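Long-range contacts in putative immunoglobulin-blocking virulence protein (Mycoplasma mycoides subsp. capri, PDB 7ADK), which probably binds host antibodies at the mycoplasma surface and, together with a partner lipoprotein, promotes the dissociation of antibody from antigen: residues Leu262-Ala266 with Trp286-Asp292; Arg248-Met252 with Ala318-Gly324; Ala392-Ile396 with Asn425-Tyr429; Ser448-Met454 with Gln476-Ser482. One frame throughout, in Å; residues are numbered along the deposited sequence.

Interaction 1. Residues Leu262-Ala266 with Trp286-Asp292; sequences LKSEA and WLIANLD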
loop_
_atom_site.group_PDB
_atom_site.type_symbol
_atom_site.label_atom_id
_atom_site.label_comp_id
_atom_site.label_asym_id
_atom_site.label_seq_id
_atom_site.Cartn_x
_atom_site.Cartn_y
_atom_site.Cartn_z
ATOM N N LEU A 262 37.917 41.098 8.832
ATOM C CA LEU A 262 37.143 40.964 7.586
ATOM C C LEU A 262 35.748 41.609 7.743
ATOM O O LEU A 262 34.723 40.966 7.538
ATOM C CB LEU A 262 37.107 39.482 7.127
ATOM C CG LEU A 262 38.479 38.793 6.926
ATOM C CD1 LEU A 262 38.908 37.969 8.145
ATOM C CD2 LEU A 262 38.444 37.821 5.753
ATOM N N LYS A 263 35.701 42.862 8.210
ATOM C CA LYS A 263 34.496 43.530 8.744
ATOM C C LYS A 263 34.390 45.029 8.376
ATOM O O LYS A 263 33.657 45.780 9.011
ATOM C CB LYS A 263 34.447 43.192 10.248
ATOM C CG LYS A 263 33.323 43.749 11.118
ATOM C CD LYS A 263 31.897 43.604 10.581
ATOM C CE LYS A 263 30.983 44.050 11.724
ATOM N NZ LYS A 263 29.579 44.208 11.354
ATOM N N SER A 264 35.075 45.473 7.322
ATOM C CA SER A 264 35.016 46.840 6.756
ATOM C C SER A 264 35.286 47.976 7.770
ATOM O O SER A 264 36.130 47.842 8.646
ATOM C CB SER A 264 33.740 47.010 5.913
ATOM O OG SER A 264 32.576 47.175 6.681
ATOM N N GLU A 265 34.612 49.125 7.685
ATOM C CA GLU A 265 34.682 50.218 8.670
ATOM C C GLU A 265 33.935 49.887 9.975
ATOM O O GLU A 265 34.256 50.432 11.029
ATOM C CB GLU A 265 34.175 51.507 8.004
ATOM C CG GLU A 265 34.016 52.763 8.881
ATOM C CD GLU A 265 32.630 52.951 9.534
ATOM O OE1 GLU A 265 31.863 52.000 9.687
ATOM O OE2 GLU A 265 32.273 54.078 9.882
ATOM N N ALA A 266 33.016 48.921 9.938
ATOM C CA ALA A 266 32.276 48.467 11.108
ATOM C C ALA A 266 33.157 47.788 12.180
ATOM O O ALA A 266 32.662 47.472 13.255
ATOM C CB ALA A 266 31.140 47.569 10.629
ATOM N N TRP A 286 24.327 41.057 10.959
ATOM C CA TRP A 286 25.099 42.294 10.942
ATOM C C TRP A 286 26.571 42.051 10.585
ATOM O O TRP A 286 27.257 42.992 10.190
ATOM C CB TRP A 286 24.891 43.049 12.268
ATOM C CG TRP A 286 25.458 44.429 12.372
ATOM C CD1 TRP A 286 24.872 45.570 11.954
ATOM C CD2 TRP A 286 26.727 44.839 12.954
ATOM N NE1 TRP A 286 25.737 46.626 12.129
ATOM C CE2 TRP A 286 26.916 46.224 12.699
ATOM C CE3 TRP A 286 27.726 44.188 13.701
ATOM C CZ2 TRP A 286 28.087 46.897 13.057
ATOM C CZ3 TRP A 286 28.867 44.879 14.141
ATOM C CH2 TRP A 286 29.073 46.217 13.783
ATOM N N LEU A 287 27.100 40.825 10.651
ATOM C CA LEU A 287 28.424 40.512 10.095
ATOM C C LEU A 287 28.365 40.446 8.567
ATOM O O LEU A 287 29.008 41.250 7.914
ATOM C CB LEU A 287 29.044 39.238 10.705
ATOM C CG LEU A 287 29.745 39.323 12.065
ATOM C CD1 LEU A 287 30.771 40.435 12.111
ATOM C CD2 LEU A 287 28.806 39.505 13.228
ATOM N N ILE A 288 27.557 39.567 7.985
ATOM C CA ILE A 288 27.433 39.416 6.527
ATOM C C ILE A 288 27.061 40.731 5.831
ATOM O O ILE A 288 27.670 41.067 4.820
ATOM C CB ILE A 288 26.455 38.273 6.157
ATOM C CG1 ILE A 288 25.019 38.490 6.667
ATOM C CG2 ILE A 288 27.001 36.953 6.683
ATOM C CD1 ILE A 288 24.045 37.342 6.436
ATOM N N ALA A 289 26.157 41.539 6.392
ATOM C CA ALA A 289 25.794 42.842 5.836
ATOM C C ALA A 289 26.876 43.941 5.984
ATOM O O ALA A 289 26.653 45.068 5.550
ATOM C CB ALA A 289 24.463 43.264 6.441
ATOM N N ASN A 290 28.040 43.646 6.587
ATOM C CA ASN A 290 29.171 44.557 6.791
ATOM C C ASN A 290 30.563 43.947 6.513
ATOM O O ASN A 290 31.563 44.566 6.858
ATOM C CB ASN A 290 29.109 45.086 8.221
ATOM C CG ASN A 290 27.949 46.008 8.510
ATOM O OD1 ASN A 290 27.975 47.192 8.252
ATOM N ND2 ASN A 290 26.930 45.521 9.133
ATOM N N LEU A 291 30.656 42.759 5.906
ATOM C CA LEU A 291 31.895 42.164 5.386
ATOM C C LEU A 291 32.432 42.996 4.199
ATOM O O LEU A 291 31.659 43.406 3.339
ATOM C CB LEU A 291 31.597 40.712 4.932
ATOM C CG LEU A 291 32.218 39.589 5.777
ATOM C CD1 LEU A 291 31.653 39.502 7.182
ATOM C CD2 LEU A 291 31.995 38.233 5.131
ATOM N N ASP A 292 33.746 43.196 4.092
ATOM C CA ASP A 292 34.402 43.799 2.925
ATOM C C ASP A 292 34.933 42.769 1.911
ATOM O O ASP A 292 35.903 42.054 2.153
ATOM C CB ASP A 292 35.467 44.846 3.328
ATOM C CG ASP A 292 36.503 44.463 4.401
ATOM O OD1 ASP A 292 36.208 43.640 5.295
ATOM O OD2 ASP A 292 37.569 45.120 4.456
#

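Interaction 2. Residues Arg248-Met252 with Ala318-Gly324; sequences RYKKM and AFINEAG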
loop_
_atom_site.group_PDB
_atom_site.type_symbol
_atom_site.label_atom_id
_atom_site.label_comp_id
_atom_site.label_asym_id
_atom_site.label_seq_id
_atom_site.Cartn_x
_atom_site.Cartn_y
_atom_site.Cartn_z
ATOM N N ARG A 248 27.363 29.534 4.166
ATOM C CA ARG A 248 28.460 29.951 3.287
ATOM C C ARG A 248 29.400 30.977 3.918
ATOM O O ARG A 248 30.538 31.119 3.493
ATOM C CB ARG A 248 27.883 30.529 2.001
ATOM C CG ARG A 248 26.952 29.573 1.251
ATOM C CD ARG A 248 26.409 30.235 -0.007
ATOM N NE ARG A 248 27.488 30.530 -0.950
ATOM C CZ ARG A 248 27.380 31.124 -2.110
ATOM N NH1 ARG A 248 26.274 31.618 -2.546
ATOM N NH2 ARG A 248 28.419 31.195 -2.860
ATOM N N TYR A 249 28.926 31.679 4.938
ATOM C CA TYR A 249 29.702 32.603 5.764
ATOM C C TYR A 249 30.034 32.026 7.146
ATOM O O TYR A 249 31.046 32.397 7.722
ATOM C CB TYR A 249 28.931 33.920 5.910
ATOM C CG TYR A 249 28.285 34.443 4.644
ATOM C CD1 TYR A 249 29.000 35.261 3.752
ATOM C CD2 TYR A 249 26.962 34.076 4.352
ATOM C CE1 TYR A 249 28.397 35.679 2.551
ATOM C CE2 TYR A 249 26.355 34.499 3.160
ATOM C CZ TYR A 249 27.079 35.284 2.248
ATOM O OH TYR A 249 26.496 35.658 1.089
ATOM N N LYS A 250 29.205 31.121 7.688
ATOM C CA LYS A 250 29.142 30.738 9.116
ATOM C C LYS A 250 30.475 30.303 9.731
ATOM O O LYS A 250 30.807 30.725 10.829
ATOM C CB LYS A 250 28.080 29.648 9.309
ATOM C CG LYS A 250 27.689 29.442 10.756
ATOM C CD LYS A 250 26.906 28.222 11.067
ATOM C CE LYS A 250 26.474 28.079 12.523
ATOM N NZ LYS A 250 27.570 27.680 13.422
ATOM N N LYS A 251 31.283 29.544 8.988
ATOM C CA LYS A 251 32.636 29.106 9.387
ATOM C C LYS A 251 33.617 30.260 9.647
ATOM O O LYS A 251 34.499 30.120 10.481
ATOM C CB LYS A 251 33.200 28.158 8.315
ATOM C CG LYS A 251 32.400 26.852 8.193
ATOM C CD LYS A 251 33.044 25.886 7.194
ATOM C CE LYS A 251 32.159 24.654 7.018
ATOM N NZ LYS A 251 32.758 23.638 6.118
ATOM N N MET A 252 33.443 31.396 8.974
ATOM C CA MET A 252 34.085 32.680 9.283
ATOM C C MET A 252 33.300 33.481 10.338
ATOM O O MET A 252 33.885 34.082 11.228
ATOM C CB MET A 252 34.269 33.449 7.963
ATOM C CG MET A 252 34.625 34.935 8.088
ATOM S SD MET A 252 36.035 35.352 9.130
ATOM C CE MET A 252 37.348 34.459 8.298
ATOM N N ALA A 318 30.552 28.025 -3.489
ATOM C CA ALA A 318 31.612 28.733 -2.788
ATOM C C ALA A 318 31.223 29.080 -1.351
ATOM O O ALA A 318 30.155 29.645 -1.126
ATOM C CB ALA A 318 31.965 29.994 -3.571
ATOM N N PHE A 319 32.123 28.845 -0.403
ATOM C CA PHE A 319 32.023 29.293 0.985
ATOM C C PHE A 319 33.350 29.898 1.448
ATOM O O PHE A 319 34.380 29.744 0.807
ATOM C CB PHE A 319 31.538 28.152 1.899
ATOM C CG PHE A 319 32.529 27.042 2.194
ATOM C CD1 PHE A 319 32.573 25.917 1.362
ATOM C CD2 PHE A 319 33.375 27.110 3.315
ATOM C CE1 PHE A 319 33.458 24.866 1.652
ATOM C CE2 PHE A 319 34.267 26.063 3.597
ATOM C CZ PHE A 319 34.305 24.939 2.767
ATOM N N ILE A 320 33.331 30.617 2.558
ATOM C CA ILE A 320 34.522 31.193 3.194
ATOM C C ILE A 320 34.857 30.318 4.403
ATOM O O ILE A 320 33.991 30.123 5.255
ATOM C CB ILE A 320 34.200 32.642 3.628
ATOM C CG1 ILE A 320 33.843 33.548 2.432
ATOM C CG2 ILE A 320 35.353 33.271 4.412
ATOM C CD1 ILE A 320 32.913 34.684 2.806
ATOM N N ASN A 321 36.066 29.775 4.515
ATOM C CA ASN A 321 36.435 29.002 5.707
ATOM C C ASN A 321 37.016 29.904 6.811
ATOM O O ASN A 321 37.109 31.122 6.675
ATOM C CB ASN A 321 37.299 27.780 5.342
ATOM C CG ASN A 321 38.762 28.038 5.055
ATOM O OD1 ASN A 321 39.453 28.730 5.774
ATOM N ND2 ASN A 321 39.300 27.417 4.039
ATOM N N GLU A 322 37.420 29.292 7.917
ATOM C CA GLU A 322 37.893 29.937 9.145
ATOM C C GLU A 322 39.037 30.938 8.936
ATOM O O GLU A 322 39.110 31.933 9.644
ATOM C CB GLU A 322 38.374 28.861 10.139
ATOM C CG GLU A 322 37.306 27.869 10.625
ATOM C CD GLU A 322 36.892 26.788 9.614
ATOM O OE1 GLU A 322 37.609 26.551 8.620
ATOM O OE2 GLU A 322 35.836 26.151 9.807
ATOM N N ALA A 323 39.928 30.710 7.975
ATOM C CA ALA A 323 41.163 31.477 7.794
ATOM C C ALA A 323 41.050 32.698 6.856
ATOM O O ALA A 323 42.065 33.260 6.444
ATOM C CB ALA A 323 42.259 30.498 7.368
ATOM N N GLY A 324 39.836 33.124 6.502
ATOM C CA GLY A 324 39.619 34.238 5.572
ATOM C C GLY A 324 40.056 33.911 4.147
ATOM O O GLY A 324 40.827 34.643 3.532
#

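Interaction 3. Residues Ala392-Ile396 with Asn425-Tyr429; sequences ASDGI and NDEAY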
loop_
_atom_site.group_PDB
_atom_site.type_symbol
_atom_site.label_atom_id
_atom_site.label_comp_id
_atom_site.label_asym_id
_atom_site.label_seq_id
_atom_site.Cartn_x
_atom_site.Cartn_y
_atom_site.Cartn_z
ATOM N N ALA A 392 -14.398 10.543 -32.275
ATOM C CA ALA A 392 -13.382 11.198 -31.447
ATOM C C ALA A 392 -13.245 10.582 -30.036
ATOM O O ALA A 392 -12.182 10.666 -29.422
ATOM C CB ALA A 392 -13.715 12.683 -31.389
ATOM N N SER A 393 -14.300 9.955 -29.520
ATOM C CA SER A 393 -14.311 9.256 -28.235
ATOM C C SER A 393 -13.688 7.852 -28.269
ATOM O O SER A 393 -13.457 7.281 -27.209
ATOM C CB SER A 393 -15.751 9.188 -27.731
ATOM O OG SER A 393 -16.579 8.547 -28.674
ATOM N N ASP A 394 -13.381 7.290 -29.434
ATOM C CA ASP A 394 -12.882 5.914 -29.559
ATOM C C ASP A 394 -11.393 5.727 -29.210
ATOM O O ASP A 394 -10.925 4.595 -29.155
ATOM C CB ASP A 394 -13.256 5.364 -30.944
ATOM C CG ASP A 394 -14.769 5.117 -31.105
ATOM O OD1 ASP A 394 -15.468 4.894 -30.090
ATOM O OD2 ASP A 394 -15.282 5.109 -32.247
ATOM N N GLY A 395 -10.648 6.793 -28.901
ATOM C CA GLY A 395 -9.299 6.708 -28.327
ATOM C C GLY A 395 -8.166 6.482 -29.330
ATOM O O GLY A 395 -7.052 6.137 -28.947
ATOM N N ILE A 396 -8.473 6.639 -30.617
ATOM C CA ILE A 396 -7.556 6.629 -31.758
ATOM C C ILE A 396 -7.367 8.089 -32.182
ATOM O O ILE A 396 -8.359 8.785 -32.373
ATOM C CB ILE A 396 -8.170 5.785 -32.906
ATOM C CG1 ILE A 396 -8.251 4.287 -32.575
ATOM C CG2 ILE A 396 -7.416 5.959 -34.226
ATOM C CD1 ILE A 396 -9.336 3.542 -33.313
ATOM N N ASN A 425 -8.815 2.663 -23.451
ATOM C CA ASN A 425 -10.083 2.508 -24.159
ATOM C C ASN A 425 -10.208 1.061 -24.675
ATOM O O ASN A 425 -9.212 0.400 -24.954
ATOM C CB ASN A 425 -10.077 3.538 -25.305
ATOM C CG ASN A 425 -11.436 3.882 -25.873
ATOM O OD1 ASN A 425 -12.162 3.043 -26.375
ATOM N ND2 ASN A 425 -11.812 5.128 -25.804
ATOM N N ASP A 426 -11.416 0.606 -24.971
ATOM C CA ASP A 426 -11.656 -0.776 -25.393
ATOM C C ASP A 426 -12.011 -0.864 -26.879
ATOM O O ASP A 426 -11.851 -1.927 -27.470
ATOM C CB ASP A 426 -12.711 -1.431 -24.484
ATOM C CG ASP A 426 -12.221 -1.650 -23.049
ATOM O OD1 ASP A 426 -11.108 -2.151 -22.858
ATOM O OD2 ASP A 426 -12.950 -1.324 -22.096
ATOM N N GLU A 427 -12.376 0.247 -27.524
ATOM C CA GLU A 427 -12.435 0.349 -28.982
ATOM C C GLU A 427 -11.025 0.473 -29.577
ATOM O O GLU A 427 -10.651 -0.317 -30.440
ATOM C CB GLU A 427 -13.334 1.515 -29.391
ATOM C CG GLU A 427 -13.520 1.664 -30.906
ATOM C CD GLU A 427 -14.373 0.597 -31.593
ATOM O OE1 GLU A 427 -14.736 -0.427 -30.976
ATOM O OE2 GLU A 427 -14.704 0.785 -32.782
ATOM N N ALA A 428 -10.187 1.388 -29.072
ATOM C CA ALA A 428 -8.797 1.488 -29.517
ATOM C C ALA A 428 -8.013 0.188 -29.300
ATOM O O ALA A 428 -7.238 -0.198 -30.166
ATOM C CB ALA A 428 -8.092 2.638 -28.810
ATOM N N TYR A 429 -8.211 -0.537 -28.199
ATOM C CA TYR A 429 -7.540 -1.821 -28.001
ATOM C C TYR A 429 -8.049 -2.890 -28.976
ATOM O O TYR A 429 -7.240 -3.512 -29.662
ATOM C CB TYR A 429 -7.641 -2.249 -26.539
ATOM C CG TYR A 429 -6.897 -3.524 -26.220
ATOM C CD1 TYR A 429 -5.497 -3.548 -26.288
ATOM C CD2 TYR A 429 -7.598 -4.688 -25.862
ATOM C CE1 TYR A 429 -4.795 -4.725 -25.988
ATOM C CE2 TYR A 429 -6.896 -5.870 -25.561
ATOM C CZ TYR A 429 -5.490 -5.891 -25.619
ATOM O OH TYR A 429 -4.812 -7.019 -25.302
#

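Interaction 4. Residues Ser448-Met454 with Gln476-Ser482; sequences SYRIKNM and QLELFFS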
loop_
_atom_site.group_PDB
_atom_site.type_symbol
_atom_site.label_atom_id
_atom_site.label_comp_id
_atom_site.label_asym_id
_atom_site.label_seq_id
_atom_site.Cartn_x
_atom_site.Cartn_y
_atom_site.Cartn_z
ATOM N N SER A 448 5.869 7.966 -35.823
ATOM C CA SER A 448 5.785 7.552 -34.429
ATOM C C SER A 448 4.489 6.818 -34.151
ATOM O O SER A 448 3.412 7.362 -34.355
ATOM C CB SER A 448 5.926 8.769 -33.526
ATOM O OG SER A 448 5.649 8.434 -32.188
ATOM N N TYR A 449 4.584 5.636 -33.577
ATOM C CA TYR A 449 3.474 4.997 -32.884
ATOM C C TYR A 449 3.606 5.327 -31.399
ATOM O O TYR A 449 4.691 5.169 -30.848
ATOM C CB TYR A 449 3.504 3.491 -33.120
ATOM C CG TYR A 449 3.340 3.061 -34.553
ATOM C CD1 TYR A 449 2.058 2.902 -35.096
ATOM C CD2 TYR A 449 4.476 2.828 -35.345
ATOM C CE1 TYR A 449 1.904 2.504 -36.431
ATOM C CE2 TYR A 449 4.325 2.442 -36.683
ATOM C CZ TYR A 449 3.041 2.280 -37.224
ATOM O OH TYR A 449 2.907 1.885 -38.509
ATOM N N ARG A 450 2.530 5.791 -30.755
ATOM C CA ARG A 450 2.443 6.042 -29.306
ATOM C C ARG A 450 1.345 5.158 -28.721
ATOM O O ARG A 450 0.179 5.355 -29.043
ATOM C CB ARG A 450 2.137 7.520 -28.989
ATOM C CG ARG A 450 2.937 8.582 -29.761
ATOM C CD ARG A 450 2.521 9.990 -29.309
ATOM N NE ARG A 450 3.174 10.330 -28.049
ATOM C CZ ARG A 450 2.781 11.071 -27.042
ATOM N NH1 ARG A 450 3.648 11.240 -26.108
ATOM N NH2 ARG A 450 1.616 11.632 -26.936
ATOM N N ILE A 451 1.696 4.193 -27.876
ATOM C CA ILE A 451 0.745 3.292 -27.224
ATOM C C ILE A 451 0.631 3.728 -25.763
ATOM O O ILE A 451 1.604 3.620 -25.024
ATOM C CB ILE A 451 1.181 1.819 -27.363
ATOM C CG1 ILE A 451 1.647 1.377 -28.769
ATOM C CG2 ILE A 451 0.065 0.906 -26.860
ATOM C CD1 ILE A 451 0.628 1.465 -29.895
ATOM N N LYS A 452 -0.528 4.235 -25.342
ATOM C CA LYS A 452 -0.721 4.897 -24.046
ATOM C C LYS A 452 -1.551 4.061 -23.093
ATOM O O LYS A 452 -2.521 3.448 -23.509
ATOM C CB LYS A 452 -1.345 6.284 -24.211
ATOM C CG LYS A 452 -0.442 7.292 -24.911
ATOM C CD LYS A 452 -1.145 8.604 -25.217
ATOM C CE LYS A 452 -1.553 9.434 -24.022
ATOM N NZ LYS A 452 -0.479 10.100 -23.353
ATOM N N ASN A 453 -1.200 4.087 -21.809
ATOM C CA ASN A 453 -1.889 3.399 -20.718
ATOM C C ASN A 453 -1.863 1.868 -20.829
ATOM O O ASN A 453 -2.849 1.200 -20.528
ATOM C CB ASN A 453 -3.300 3.979 -20.523
ATOM C CG ASN A 453 -3.336 5.465 -20.275
ATOM O OD1 ASN A 453 -2.651 5.985 -19.410
ATOM N ND2 ASN A 453 -4.121 6.192 -21.020
ATOM N N MET A 454 -0.743 1.286 -21.246
ATOM C CA MET A 454 -0.613 -0.162 -21.371
ATOM C C MET A 454 -0.730 -0.809 -19.991
ATOM O O MET A 454 0.067 -0.513 -19.107
ATOM C CB MET A 454 0.731 -0.541 -21.989
ATOM C CG MET A 454 0.949 0.027 -23.372
ATOM S SD MET A 454 2.629 -0.221 -23.955
ATOM C CE MET A 454 2.565 -1.929 -24.524
ATOM N N GLN A 476 10.013 5.676 -34.730
ATOM C CA GLN A 476 9.833 5.822 -33.283
ATOM C C GLN A 476 8.727 4.919 -32.738
ATOM O O GLN A 476 7.689 4.734 -33.371
ATOM C CB GLN A 476 9.593 7.302 -32.966
ATOM C CG GLN A 476 8.928 7.629 -31.636
ATOM C CD GLN A 476 9.039 9.106 -31.278
ATOM O OE1 GLN A 476 10.099 9.654 -31.058
ATOM N NE2 GLN A 476 7.955 9.823 -31.228
ATOM N N LEU A 477 8.932 4.396 -31.529
ATOM C CA LEU A 477 7.915 3.734 -30.725
ATOM C C LEU A 477 7.942 4.309 -29.311
ATOM O O LEU A 477 8.945 4.154 -28.624
ATOM C CB LEU A 477 8.180 2.218 -30.760
ATOM C CG LEU A 477 7.132 1.372 -30.028
ATOM C CD1 LEU A 477 5.774 1.419 -30.715
ATOM C CD2 LEU A 477 7.588 -0.070 -29.975
ATOM N N GLU A 478 6.864 4.948 -28.865
ATOM C CA GLU A 478 6.684 5.357 -27.470
ATOM C C GLU A 478 5.678 4.414 -26.808
ATOM O O GLU A 478 4.527 4.322 -27.235
ATOM C CB GLU A 478 6.214 6.819 -27.340
ATOM C CG GLU A 478 7.206 7.875 -27.847
ATOM C CD GLU A 478 6.724 9.338 -27.751
ATOM O OE1 GLU A 478 5.655 9.608 -27.173
ATOM O OE2 GLU A 478 7.417 10.254 -28.241
ATOM N N LEU A 479 6.097 3.716 -25.755
ATOM C CA LEU A 479 5.250 2.843 -24.951
ATOM C C LEU A 479 5.103 3.458 -23.564
ATOM O O LEU A 479 6.107 3.641 -22.882
ATOM C CB LEU A 479 5.875 1.439 -24.860
ATOM C CG LEU A 479 6.163 0.723 -26.187
ATOM C CD1 LEU A 479 6.799 -0.636 -25.924
ATOM C CD2 LEU A 479 4.916 0.512 -27.023
ATOM N N PHE A 480 3.878 3.774 -23.147
ATOM C CA PHE A 480 3.582 4.285 -21.811
ATOM C C PHE A 480 2.954 3.188 -20.949
ATOM O O PHE A 480 1.746 2.945 -21.015
ATOM C CB PHE A 480 2.690 5.524 -21.877
ATOM C CG PHE A 480 3.253 6.678 -22.670
ATOM C CD1 PHE A 480 3.181 6.697 -24.076
ATOM C CD2 PHE A 480 3.870 7.737 -21.989
ATOM C CE1 PHE A 480 3.762 7.747 -24.798
ATOM C CE2 PHE A 480 4.454 8.782 -22.713
ATOM C CZ PHE A 480 4.413 8.778 -24.111
ATOM N N PHE A 481 3.779 2.507 -20.162
ATOM C CA PHE A 481 3.366 1.429 -19.276
ATOM C C PHE A 481 2.769 1.949 -17.972
ATOM O O PHE A 481 3.236 2.929 -17.400
ATOM C CB PHE A 481 4.555 0.523 -18.993
ATOM C CG PHE A 481 5.042 -0.275 -20.178
ATOM C CD1 PHE A 481 4.370 -1.443 -20.564
ATOM C CD2 PHE A 481 6.193 0.121 -20.871
ATOM C CE1 PHE A 481 4.854 -2.222 -21.623
ATOM C CE2 PHE A 481 6.672 -0.653 -21.933
ATOM C CZ PHE A 481 6.017 -1.834 -22.298
ATOM N N SER A 482 1.759 1.266 -17.456
ATOM C CA SER A 482 1.212 1.552 -16.136
ATOM C C SER A 482 2.029 0.864 -15.031
ATOM O O SER A 482 2.363 -0.309 -15.146
ATOM C CB SER A 482 -0.246 1.117 -16.148
ATOM O OG SER A 482 -0.935 1.632 -15.045
#

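Interaction 1. Residues Leu262-Ala266 with Trp286-Asp292
This is a cation-pi contact reinforced by hydrogen bonds to the loop backbone, in the N-terminal helical part of the chain, where the loop between helices 247-253 and 270-273 packs against the C-terminal end of helix 280-288 and the turn that follows it. Lys-263 supplies the central element. Its CA-CB bond points away from 286-292, yet the long side chain curls back so that NZ lies 3.0 Å from the centroid of the six-membered ring of Trp-286, only 16° off the ring normal, which puts the ammonium squarely over the face. The same NZ makes a weak hydrogen bond to Trp-286 O at 2.9 Å, an oxygen also taken by Asn-290 ND2 at 2.8 Å, while CE of Lys-263 rests 3.6 Å from Leu-287 CD1. Lys-263 is the most extensively covered residue, 102 Å² of its surface being buried by 286-292 out of 425 Å² summed over both sides. The aromatic ring is held further by Tyr-270 and Leu-273 of helix 270-273 and by Phe-277. Ala-266 adds an apolar touch, its CB 4.0 Å from Trp-286 CZ2. At the other end, Asp-292 grips the loop backbone with one carboxylate oxygen while OD2 forms a salt bridge with Lys-295. That grip is a well-directed hydrogen bond: Ser-264 N donates to Asp-292 OD1 at 3.0 Å, with an N-H...O angle of 152°.

Interaction 2. Residues Arg248-Met252 with Ala318-Gly324
Helix 247-253 meets the edge of a small antiparallel sheet here, and the backbone carbonyl and the guanidinium of Arg-248 find partners on strand 318-320. Ile-320 N donates to Arg-248 O at 3.0 Å with a nearly linear angle of 169°; Phe-319 CA approaches the same carbonyl oxygen at 3.4 Å as a CA-H...O contact. In return the Arg-248 guanidinium clasps Ala-318 O with two donors, NE at 2.8 Å and NH2 at 2.9 Å, the acceptor lying near the guanidinium plane. The remaining NH1 is bonded to Val-203 O, and NH2 has a weak second acceptor in Pro-315 O. Tyr-249 OH is engaged outside the pair, with Leu-205 O and Asn-208 ND2. Beyond the strand, a type I turn runs from Asn-321 to Gly-324; Asn-321 OD1 accepts from Ala-323 N at 3.0 Å, an Asx turn, and Asn-321 ND2 is bonded to Glu-325. Apolar packing sets Met-252 CB 3.7 Å from Ile-320 CG2, and the Met-252 methyl makes van der Waals contact with the turn backbone, CE lying 3.3 Å from Gly-324 N. The helix and strand axes run 6.0 Å apart at an angle of 20°. Strand 318-320 thus lies between helix 247-253 and strand 326-332, with which Phe-319 pairs through Asp-327, while the Tyr-249 side chain, whose CD1 lies 4.1 Å from Ile-320 CD1, also packs on Ile-288 of helix 280-288.

Interaction 3. Residues Ala392-Ile396 with Asn425-Tyr429
Polar contacts join the loop before strand 396-403 to the first turn of helix 426-442 through Asn-425. Its ND2 donates a weak hydrogen bond to Ser-393 O (3.1 Å, angle 133°), while its OD1 accepts from Glu-427 N at 3.0 Å. The second bond makes Asn-425 the N-cap of the helix, so one amide side chain both caps the helix and holds the preceding loop of the sheet. This places the contact at the end of the hairpin of strands 396-403 and 415-422 in the mixed sheet: these strands separate the two segments, and Gly-395 is backbone-bonded to Asp-422, close to where the helix begins. Steric fit comes next. Gly-395 has phi/psi of 83°/12°, and a CB placed on it would fall 3.0 Å from Asn-425 CB, a clash; without a side chain, its O can approach Ala-428 CB at 3.7 Å. Apolar contact is limited to Ile-396 CG1 against Ala-428 CB, at 4.1 Å. Charge enters last: Asp-394 OD2 and Glu-427 OE2 sit 4.4 Å apart, like charges each with a basic partner nearby, Lys-391 for Asp-394 and Arg-430 for Glu-427, while Asp-394 CG lies 3.7 Å from Glu-427 CG.

Interaction 4. Residues Ser448-Met454 with Gln476-Ser482
Met-454 lays its sulfur over the Phe-481 ring, with SD 4.0 Å from the ring centroid and 21° off the normal, a Met-aromatic contact; SD also touches Leu-479 CB at 3.8 Å. The two segments are neighbouring parallel strands of a beta-alpha-beta unit, linked by helix 464-467, in the mixed sheet. Their axes lie 4.8 Å apart at 9°. Regular parallel pairing follows from the hydrogen bonds Tyr-449 N to Gln-476 O (3.2 Å), Glu-478 N to Tyr-449 O (3.0 Å), Ile-451 N to Glu-478 O (2.9 Å) and Phe-480 N to Ile-451 O (3.0 Å). The register then slips by one at a beta bulge, where Asn-453 has positive phi (64°), before Met-454 N to Phe-480 O and Ser-482 N to Met-454 O, both 3.0 Å, resume it. Tyr-449, Ile-451 and Met-454 share one face with Leu-477, Leu-479 and Phe-481. The opposite face carries polar pairs, including Gln-476 NE2 to Ser-448 OG at 2.9 Å. Strand 415-422 flanks 448-454, and Ser-482 packs on Lys-478 of the Lipoprotein chain. Glu-478 OE1 receives both Arg-450 NE at 2.7 Å and Arg-450 NH1 at 2.8 Å, a salt bridge.

From the N terminus, helix 247-253 opens interaction 2, which closes only when strand 318-320 returns beside it. Interaction 1 is nested inside that loop, joining 262-266 to 286-292. The two touch, with centres about 13 Å apart: Ile-288 CG2 meets Tyr-249 CG at 3.5 Å, and Leu-262 CD1 meets Met-252 CE at 3.8 Å. The chain then runs to a distant sheet, where interaction 3 closes a loop around strands 396-403 and 415-422. After helix 426-442, interaction 4 follows in series, closing the crossover through helix 464-467 by pairing strand 473-481 with 448-454. Their centres are about 14 Å apart, without touching. The centres of interactions 2 and 4 are about 51 Å apart, on opposite sides of the chain's centre.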